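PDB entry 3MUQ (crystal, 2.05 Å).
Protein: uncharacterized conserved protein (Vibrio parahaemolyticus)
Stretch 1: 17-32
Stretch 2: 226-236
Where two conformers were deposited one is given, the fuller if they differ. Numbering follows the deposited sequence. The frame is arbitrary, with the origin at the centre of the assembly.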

# COMPACT_ATOMS: atom_id res chain seq x y z
N HIS A 17 1.00 -17.87 -10.09
CA HIS A 17 2.11 -18.74 -9.75
C HIS A 17 2.98 -18.18 -8.64
O HIS A 17 3.64 -18.93 -7.93
CB HIS A 17 2.92 -19.11 -10.99
CG HIS A 17 2.19 -20.03 -11.92
ND1 HIS A 17 2.32 -19.97 -13.29
CD2 HIS A 17 1.29 -21.01 -11.66
CE1 HIS A 17 1.54 -20.89 -13.84
NE2 HIS A 17 0.90 -21.53 -12.88
N SER A 18 2.94 -16.86 -8.49
CA SER A 18 3.70 -16.17 -7.45
C SER A 18 3.42 -16.72 -6.05
O SER A 18 4.28 -16.68 -5.17
CB SER A 18 3.41 -14.67 -7.49
OG SER A 18 2.23 -14.36 -6.78
N GLY A 19 2.20 -17.22 -5.83
CA GLY A 19 1.80 -17.66 -4.50
C GLY A 19 1.11 -16.60 -3.66
O GLY A 19 0.60 -16.89 -2.58
N LEU A 20 1.09 -15.36 -4.15
CA LEU A 20 0.43 -14.27 -3.44
C LEU A 20 -0.96 -14.63 -2.89
O LEU A 20 -1.26 -14.41 -1.72
CB LEU A 20 0.31 -13.04 -4.34
CG LEU A 20 -0.48 -11.85 -3.77
CD1 LEU A 20 0.21 -11.24 -2.54
CD2 LEU A 20 -0.68 -10.80 -4.86
N LEU A 21 -1.80 -15.17 -3.76
CA LEU A 21 -3.19 -15.42 -3.40
C LEU A 21 -3.33 -16.53 -2.36
O LEU A 21 -4.24 -16.49 -1.51
CB LEU A 21 -4.01 -15.68 -4.67
CG LEU A 21 -4.09 -14.39 -5.50
CD1 LEU A 21 -4.53 -14.62 -6.93
CD2 LEU A 21 -5.00 -13.38 -4.81
N ASP A 22 -2.43 -17.50 -2.39
CA ASP A 22 -2.40 -18.56 -1.39
C ASP A 22 -2.17 -17.97 -0.01
O ASP A 22 -2.56 -18.55 1.00
CB ASP A 22 -1.30 -19.57 -1.70
CG ASP A 22 -1.56 -20.33 -2.98
OD1 ASP A 22 -2.73 -20.33 -3.43
OD2 ASP A 22 -0.61 -20.91 -3.53
N TYR A 23 -1.54 -16.81 0.02
CA TYR A 23 -1.24 -16.10 1.27
C TYR A 23 -2.45 -15.30 1.76
O TYR A 23 -2.66 -15.15 2.96
CB TYR A 23 -0.07 -15.16 1.03
CG TYR A 23 0.75 -14.83 2.25
CD1 TYR A 23 2.13 -15.07 2.27
CD2 TYR A 23 0.17 -14.26 3.37
CE1 TYR A 23 2.89 -14.76 3.39
CE2 TYR A 23 0.92 -13.95 4.50
CZ TYR A 23 2.28 -14.20 4.50
OH TYR A 23 3.02 -13.89 5.62
N LEU A 24 -3.24 -14.77 0.83
CA LEU A 24 -4.35 -13.86 1.16
C LEU A 24 -5.70 -14.55 1.39
O LEU A 24 -6.42 -14.24 2.35
CB LEU A 24 -4.55 -12.86 0.03
CG LEU A 24 -3.30 -12.05 -0.31
CD1 LEU A 24 -3.64 -11.00 -1.33
CD2 LEU A 24 -2.74 -11.42 0.96
N LEU A 25 -6.05 -15.44 0.47
CA LEU A 25 -7.42 -15.95 0.37
C LEU A 25 -7.93 -16.65 1.59
O LEU A 25 -9.08 -16.44 1.97
CB LEU A 25 -7.59 -16.83 -0.86
CG LEU A 25 -7.48 -15.97 -2.13
CD1 LEU A 25 -7.84 -16.77 -3.35
CD2 LEU A 25 -8.37 -14.77 -2.00
N PRO A 26 -7.10 -17.52 2.20
CA PRO A 26 -7.53 -18.24 3.40
C PRO A 26 -7.98 -17.29 4.50
O PRO A 26 -9.06 -17.49 5.08
CB PRO A 26 -6.26 -18.98 3.83
CG PRO A 26 -5.52 -19.21 2.54
CD PRO A 26 -5.79 -18.00 1.70
N GLN A 27 -7.20 -16.24 4.77
CA GLN A 27 -7.60 -15.28 5.80
C GLN A 27 -8.85 -14.51 5.38
O GLN A 27 -9.76 -14.28 6.19
CB GLN A 27 -6.46 -14.30 6.12
CG GLN A 27 -6.73 -13.47 7.39
CD GLN A 27 -6.89 -14.35 8.63
OE1 GLN A 27 -6.05 -15.21 8.90
NE2 GLN A 27 -7.97 -14.14 9.37
N PHE A 28 -8.91 -14.12 4.11
CA PHE A 28 -10.07 -13.37 3.64
C PHE A 28 -11.35 -14.18 3.77
O PHE A 28 -12.38 -13.64 4.17
CB PHE A 28 -9.87 -12.84 2.22
CG PHE A 28 -11.09 -12.19 1.63
CD1 PHE A 28 -11.53 -10.96 2.10
CD2 PHE A 28 -11.80 -12.81 0.62
CE1 PHE A 28 -12.66 -10.35 1.56
CE2 PHE A 28 -12.94 -12.20 0.07
CZ PHE A 28 -13.37 -10.97 0.55
N GLU A 29 -11.29 -15.47 3.45
CA GLU A 29 -12.48 -16.32 3.58
C GLU A 29 -12.85 -16.48 5.04
O GLU A 29 -14.02 -16.40 5.40
CB GLU A 29 -12.29 -17.71 2.95
CG GLU A 29 -13.57 -18.57 3.03
CD GLU A 29 -13.39 -20.01 2.58
OE1 GLU A 29 -12.37 -20.32 1.92
OE2 GLU A 29 -14.26 -20.84 2.89
N LYS A 30 -11.84 -16.71 5.87
CA LYS A 30 -12.06 -16.83 7.30
C LYS A 30 -12.74 -15.57 7.80
O LYS A 30 -13.68 -15.63 8.58
CB LYS A 30 -10.71 -17.02 8.01
CG LYS A 30 -10.77 -17.02 9.53
CD LYS A 30 -11.19 -18.37 10.08
CE LYS A 30 -11.34 -18.36 11.60
NZ LYS A 30 -11.91 -19.64 12.11
N ASP A 31 -12.25 -14.42 7.36
CA ASP A 31 -12.79 -13.14 7.84
C ASP A 31 -14.22 -12.88 7.40
O ASP A 31 -15.05 -12.48 8.19
CB ASP A 31 -11.90 -11.98 7.39
CG ASP A 31 -10.66 -11.81 8.26
OD1 ASP A 31 -10.57 -12.47 9.31
OD2 ASP A 31 -9.78 -10.99 7.90
N THR A 32 -14.51 -13.12 6.12
CA THR A 32 -15.75 -12.61 5.54
C THR A 32 -16.79 -13.66 5.12
O THR A 32 -17.95 -13.33 4.94
CB THR A 32 -15.46 -11.75 4.31
OG1 THR A 32 -14.92 -12.59 3.29
CG2 THR A 32 -14.47 -10.66 4.66
N PRO A 226 -5.69 -2.36 6.60
CA PRO A 226 -4.49 -2.90 7.24
C PRO A 226 -4.46 -4.42 7.38
O PRO A 226 -3.37 -4.99 7.28
CB PRO A 226 -4.47 -2.19 8.60
CG PRO A 226 -5.10 -0.88 8.31
CD PRO A 226 -6.22 -1.19 7.33
N ARG A 227 -5.59 -5.07 7.60
CA ARG A 227 -5.59 -6.54 7.68
C ARG A 227 -5.02 -7.19 6.42
O ARG A 227 -4.16 -8.07 6.50
CB ARG A 227 -6.99 -7.10 7.95
CG ARG A 227 -7.46 -6.90 9.37
CD ARG A 227 -8.94 -7.28 9.53
NE ARG A 227 -9.13 -8.70 9.79
CZ ARG A 227 -9.07 -9.24 11.00
NH1 ARG A 227 -8.82 -8.47 12.06
NH2 ARG A 227 -9.25 -10.55 11.16
N GLY A 228 -5.51 -6.76 5.26
CA GLY A 228 -5.06 -7.33 4.01
C GLY A 228 -3.62 -6.94 3.72
O GLY A 228 -2.81 -7.75 3.23
N GLN A 229 -3.31 -5.68 4.01
CA GLN A 229 -1.97 -5.13 3.78
C GLN A 229 -0.93 -5.88 4.60
O GLN A 229 0.17 -6.13 4.11
CB GLN A 229 -1.92 -3.64 4.12
CG GLN A 229 -2.65 -2.76 3.09
CD GLN A 229 -1.98 -2.80 1.73
OE1 GLN A 229 -0.81 -2.41 1.59
NE2 GLN A 229 -2.70 -3.25 0.71
N GLU A 230 -1.27 -6.23 5.83
CA GLU A 230 -0.34 -7.01 6.66
C GLU A 230 0.08 -8.29 5.93
O GLU A 230 1.27 -8.64 5.88
CB GLU A 230 -0.99 -7.35 8.00
CG GLU A 230 -0.07 -7.98 9.04
CD GLU A 230 -0.79 -8.26 10.35
OE1 GLU A 230 -2.03 -8.11 10.40
OE2 GLU A 230 -0.11 -8.62 11.34
N LEU A 231 -0.90 -8.97 5.34
CA LEU A 231 -0.63 -10.22 4.63
C LEU A 231 0.13 -10.02 3.33
O LEU A 231 1.04 -10.79 3.01
CB LEU A 231 -1.93 -10.98 4.37
CG LEU A 231 -2.59 -11.35 5.70
CD1 LEU A 231 -4.03 -11.83 5.50
CD2 LEU A 231 -1.74 -12.39 6.40
N ILE A 232 -0.25 -8.99 2.58
CA ILE A 232 0.46 -8.63 1.36
C ILE A 232 1.94 -8.31 1.65
O ILE A 232 2.85 -8.78 0.95
CB ILE A 232 -0.22 -7.43 0.67
CG1 ILE A 232 -1.58 -7.85 0.11
CG2 ILE A 232 0.67 -6.82 -0.42
CD1 ILE A 232 -2.39 -6.70 -0.43
N ASN A 233 2.17 -7.52 2.69
CA ASN A 233 3.53 -7.17 3.07
C ASN A 233 4.28 -8.41 3.52
O ASN A 233 5.43 -8.62 3.13
CB ASN A 233 3.55 -6.12 4.18
CG ASN A 233 3.13 -4.76 3.69
OD1 ASN A 233 3.36 -4.42 2.52
ND2 ASN A 233 2.51 -3.97 4.57
N GLY A 234 3.62 -9.23 4.35
CA GLY A 234 4.23 -10.47 4.80
C GLY A 234 4.74 -11.27 3.61
O GLY A 234 5.84 -11.83 3.64
N PHE A 235 3.94 -11.31 2.55
CA PHE A 235 4.33 -12.02 1.35
C PHE A 235 5.51 -11.36 0.62
O PHE A 235 6.34 -12.05 0.02
CB PHE A 235 3.14 -12.16 0.40
CG PHE A 235 3.48 -12.75 -0.94
CD1 PHE A 235 3.61 -14.13 -1.09
CD2 PHE A 235 3.68 -11.94 -2.04
CE1 PHE A 235 3.93 -14.68 -2.32
CE2 PHE A 235 4.00 -12.48 -3.29
CZ PHE A 235 4.12 -13.85 -3.43
N ARG A 236 5.59 -10.02 0.68
CA ARG A 236 6.64 -9.29 -0.06
C ARG A 236 7.99 -9.32 0.65
O ARG A 236 9.03 -9.10 0.04
CB ARG A 236 6.22 -7.83 -0.32
CG ARG A 236 4.91 -7.65 -1.12
CD ARG A 236 4.42 -6.19 -1.09
NE ARG A 236 5.32 -5.32 -1.84
CZ ARG A 236 5.51 -4.03 -1.60
NH1 ARG A 236 4.86 -3.42 -0.62
NH2 ARG A 236 6.37 -3.34 -2.34

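The ring of Phe-235 lays one face against the backbone at the start of a helix, over Leu-20 CA. Leu-20 CA lies 3.7 Å from the centroid of the six ring carbons of Phe-235, CG to CZ, and only 13° off the ring normal, a CH-pi contact over the face. The ring tip reaches into the turn just before this helix: Ser-18 O lies near the ring plane, 3.3 Å from Phe-235 CZ, and Gly-19 C is 3.7 Å from Phe-235 CE1. Gly-19, at the N-cap position, has a positive phi of 92°; at these backbone angles a CB would be jammed against the carbonyl oxygen of Ser-18, which by itself calls for glycine. The turn is further held by a hydrogen bond from Leu-20 N to Ser-18 OG (3.0 Å), so the amide that lies 3.4 Å from the ring, measured from Leu-20 N to Phe-235 CE1, is already satisfied.

From here the helices 20-32 and 226-236 run nearly antiparallel, at 154°, with their axes 9.3 Å apart at closest approach. The register pairs Leu-20 with Phe-235 and Leu-24 with Leu-231, one helical turn further along each chain in opposite senses.

Tyr-23 lies across the second helix. Tyr-23 CD1 is 3.6 Å from Phe-235 CB, Tyr-23 CE2 is 3.6 Å from Leu-231 CD2, and one ring face covers Phe-235 N and Leu-231 O, which are themselves joined by a 3.0 Å helical hydrogen bond. The hydroxyl passes over Gly-234, with Tyr-23 OH 3.7 Å from Gly-234 CA. An ideally placed CB on Gly-234 would sit 2.6 Å from Tyr-23 OH, a clash, so the absence of a side chain makes room for the tyrosine.

Leu-24 extends the apolar packing from a CB that points sideways, its end coming nearer the partner helix: Leu-24 CD2 is 3.5 Å from Leu-231 CB and 3.8 Å from Ile-232 CG1. Leu-231 also meets the next turn, where Leu-231 CD1 is 3.5 Å from Gln-27 CB.

Beyond this apolar region the contact becomes polar. Arg-227 and Asp-31 form a salt bridge in which Arg-227 NH2 donates to Asp-31 OD1 (3.0 Å) and Arg-227 NE to Asp-31 OD2 (3.0 Å), the two good bonds engaging both carboxylate oxygens; a third, from Arg-227 NH2 to Asp-31 OD2 (3.3 Å), is weak. Gln-27 NE2 also donates to Asp-31 OD1 (3.1 Å), bracing the carboxylate from within its own helix.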